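Long-range contact in DNA mimic protein DMP12 (PDB 3W1O), which acts as a DNA mimic that binds the dimeric histone-like protein HU and partially prevents it from binding DNA: residues A[9-14]-A[111-116]. Residues are numbered along the deposited sequence; the frame is centred on the assembly and turned at random.
With MG (magnesium ion), chain C.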
loop_
_atom_site.group_PDB
_atom_site.type_symbol
_atom_site.label_atom_id
_atom_site.label_comp_id
_atom_site.label_asym_id
_atom_site.label_seq_id
_atom_site.Cartn_x
_atom_site.Cartn_y
_atom_site.Cartn_z
ATOM N N ILE A 9 1.486 -2.464 -3.006
ATOM C CA ILE A 9 1.301 -2.072 -1.596
ATOM C C ILE A 9 0.706 -3.318 -0.985
ATOM O O ILE A 9 -0.328 -3.792 -1.473
ATOM C CB ILE A 9 0.328 -0.914 -1.497
ATOM C CG1 ILE A 9 0.961 0.332 -2.171
ATOM C CG2 ILE A 9 -0.106 -0.696 -0.007
ATOM C CD1 ILE A 9 0.094 1.605 -2.171
ATOM N N PHE A 10 1.346 -3.898 0.020
ATOM C CA PHE A 10 0.827 -5.151 0.517
ATOM C C PHE A 10 1.227 -5.461 1.960
ATOM O O PHE A 10 2.141 -4.785 2.518
ATOM C CB PHE A 10 1.295 -6.315 -0.393
ATOM C CG PHE A 10 2.750 -6.719 -0.197
ATOM C CD1 PHE A 10 3.096 -7.766 0.667
ATOM C CD2 PHE A 10 3.761 -6.024 -0.855
ATOM C CE1 PHE A 10 4.485 -8.099 0.894
ATOM C CE2 PHE A 10 5.113 -6.364 -0.647
ATOM C CZ PHE A 10 5.454 -7.422 0.226
ATOM N N CYS A 11 0.575 -6.495 2.511
ATOM C CA CYS A 11 1.097 -7.179 3.700
ATOM C C CYS A 11 0.961 -8.654 3.437
ATOM O O CYS A 11 0.320 -9.067 2.464
ATOM C CB CYS A 11 0.373 -6.705 4.983
ATOM S SG CYS A 11 -1.375 -7.146 5.006
ATOM N N LEU A 12 1.659 -9.469 4.227
ATOM C CA LEU A 12 1.470 -10.878 4.194
ATOM C C LEU A 12 0.088 -11.233 4.726
ATOM O O LEU A 12 -0.492 -10.514 5.576
ATOM C CB LEU A 12 2.505 -11.562 5.055
ATOM C CG LEU A 12 3.929 -11.295 4.592
ATOM C CD1 LEU A 12 4.987 -12.139 5.359
ATOM C CD2 LEU A 12 4.021 -11.561 3.111
ATOM N N LYS A 13 -0.396 -12.361 4.253
ATOM C CA LYS A 13 -1.581 -12.977 4.822
ATOM C C LYS A 13 -1.369 -13.491 6.240
ATOM O O LYS A 13 -0.259 -13.823 6.623
ATOM C CB LYS A 13 -1.961 -14.168 3.976
ATOM C CG LYS A 13 -2.757 -13.766 2.787
ATOM C CD LYS A 13 -2.825 -14.937 1.858
ATOM C CE LYS A 13 -4.050 -14.889 1.028
ATOM N NZ LYS A 13 -4.179 -16.279 0.481
ATOM N N ASP A 14 -2.478 -13.591 6.958
ATOM C CA ASP A 14 -2.562 -14.121 8.308
ATOM C C ASP A 14 -1.659 -15.339 8.511
ATOM O O ASP A 14 -0.834 -15.362 9.429
ATOM C CB ASP A 14 -4.024 -14.450 8.639
ATOM C CG ASP A 14 -4.196 -15.038 10.032
ATOM O OD1 ASP A 14 -3.313 -14.802 10.895
ATOM O OD2 ASP A 14 -5.224 -15.722 10.251
ATOM N N ASN A 111 -4.402 -7.991 11.613
ATOM C CA ASN A 111 -3.569 -9.176 11.713
ATOM C C ASN A 111 -2.118 -8.885 12.100
ATOM O O ASN A 111 -1.275 -9.756 11.953
ATOM C CB ASN A 111 -3.662 -9.976 10.394
ATOM C CG ASN A 111 -5.032 -10.596 10.209
ATOM O OD1 ASN A 111 -5.378 -11.558 10.897
ATOM N ND2 ASN A 111 -5.844 -10.011 9.321
ATOM N N GLU A 112 -1.881 -7.671 12.561
ATOM C CA GLU A 112 -0.611 -7.194 13.119
ATOM C C GLU A 112 0.545 -7.403 12.138
ATOM O O GLU A 112 1.508 -8.110 12.433
ATOM C CB GLU A 112 -0.360 -7.899 14.460
ATOM C CG GLU A 112 -1.384 -7.457 15.526
ATOM C CD GLU A 112 -1.877 -8.636 16.372
ATOM O OE1 GLU A 112 -2.047 -9.764 15.834
ATOM O OE2 GLU A 112 -2.113 -8.444 17.580
ATOM N N LYS A 113 0.405 -6.827 10.952
ATOM C CA LYS A 113 1.401 -7.029 9.871
ATOM C C LYS A 113 2.006 -5.658 9.539
ATOM O O LYS A 113 1.366 -4.598 9.670
ATOM C CB LYS A 113 0.732 -7.628 8.604
ATOM C CG LYS A 113 -0.017 -8.981 8.741
ATOM C CD LYS A 113 0.929 -10.139 9.082
ATOM C CE LYS A 113 0.248 -11.483 8.998
ATOM N NZ LYS A 113 1.238 -12.604 8.757
ATOM N N THR A 114 3.258 -5.654 9.080
ATOM C CA THR A 114 3.820 -4.432 8.506
ATOM C C THR A 114 3.306 -4.340 7.081
ATOM O O THR A 114 3.058 -5.336 6.450
ATOM C CB THR A 114 5.372 -4.424 8.593
ATOM O OG1 THR A 114 5.705 -4.005 9.926
ATOM C CG2 THR A 114 6.015 -3.443 7.633
ATOM N N VAL A 115 3.054 -3.134 6.654
ATOM C CA VAL A 115 2.655 -2.882 5.259
ATOM C C VAL A 115 3.882 -2.490 4.463
ATOM O O VAL A 115 4.657 -1.651 4.907
ATOM C CB VAL A 115 1.573 -1.814 5.222
ATOM C CG1 VAL A 115 1.350 -1.294 3.813
ATOM C CG2 VAL A 115 0.259 -2.433 5.724
ATOM N N ILE A 116 4.076 -3.092 3.298
ATOM C CA ILE A 116 5.211 -2.737 2.431
ATOM C C ILE A 116 4.743 -2.012 1.183
ATOM O O ILE A 116 3.716 -2.392 0.586
ATOM C CB ILE A 116 5.901 -4.030 2.009
ATOM C CG1 ILE A 116 6.481 -4.689 3.288
ATOM C CG2 ILE A 116 6.979 -3.764 0.953
ATOM C CD1 ILE A 116 6.927 -6.064 3.068
HETATM MG MG MG C . -2.459 -14.343 12.884
HETATM O O HOH W 1 3.497 -8.062 6.068
HETATM O O HOH W 2 -1.533 -12.622 11.683
HETATM O O HOH W 3 -3.990 -12.649 12.996
HETATM O O HOH W 4 -1.408 -13.570 14.701
HETATM O O HOH W 5 -4.205 -15.013 14.003
#
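Lys113, traced outward from its backbone, accounts for much of the contact between residues 9-14 and 111-116. Lys113 CB rests against Cys11 CB at 3.8 Å. CG, anti to the carbonyl carbon, passes beside Leu12 O, and a bend at chi2 (-66°) turns the rest of the chain along the backbone of Leu12 and Lys13. CD stays next to Leu12 O, CE moves on to Lys13 O, and Lys113 NZ donates to Lys13 O at 2.9 Å. That donor stands 46° above the carbonyl plane, so the bond is not aimed along a lone pair. Leu12 O, flanked by this aliphatic chain, is buried without a hydrogen-bonding partner in the model.

Toward the strands, Phe10 and Ile116 form an antiparallel hydrogen-bonded pair: Phe10 N donates to Ile116 O, and Ile116 N to Phe10 O at 2.7 Å, the latter nearly along the C=O axis (170°). This pairing joins the two central strands, 7-10 and 115-118, of a four-stranded antiparallel sheet. Both side chains occupy one sheet face, covered by helix 21-30; Ile116 CB lies over a face of the Phe10 ring, a CH-pi contact 4.0 Å from the centroid, while Ile116 CD1 approaches CZ. Val115 belongs to the other face, which helix 96-111 packs against.

After Cys11 and Val115 the backbones separate, and water 1 spans them, accepting from Leu12 N and donating to Thr114 O. At the far end a Schellman motif at Glu112 terminates helix 96-111. There Asp14 OD1 binds magnesium at 2.2 Å along with four waters, two of which donate onward to Asn111: water 2 to its backbone O and water 3 to OD1, linking the helix end to Asp14 through the metal's hydration shell.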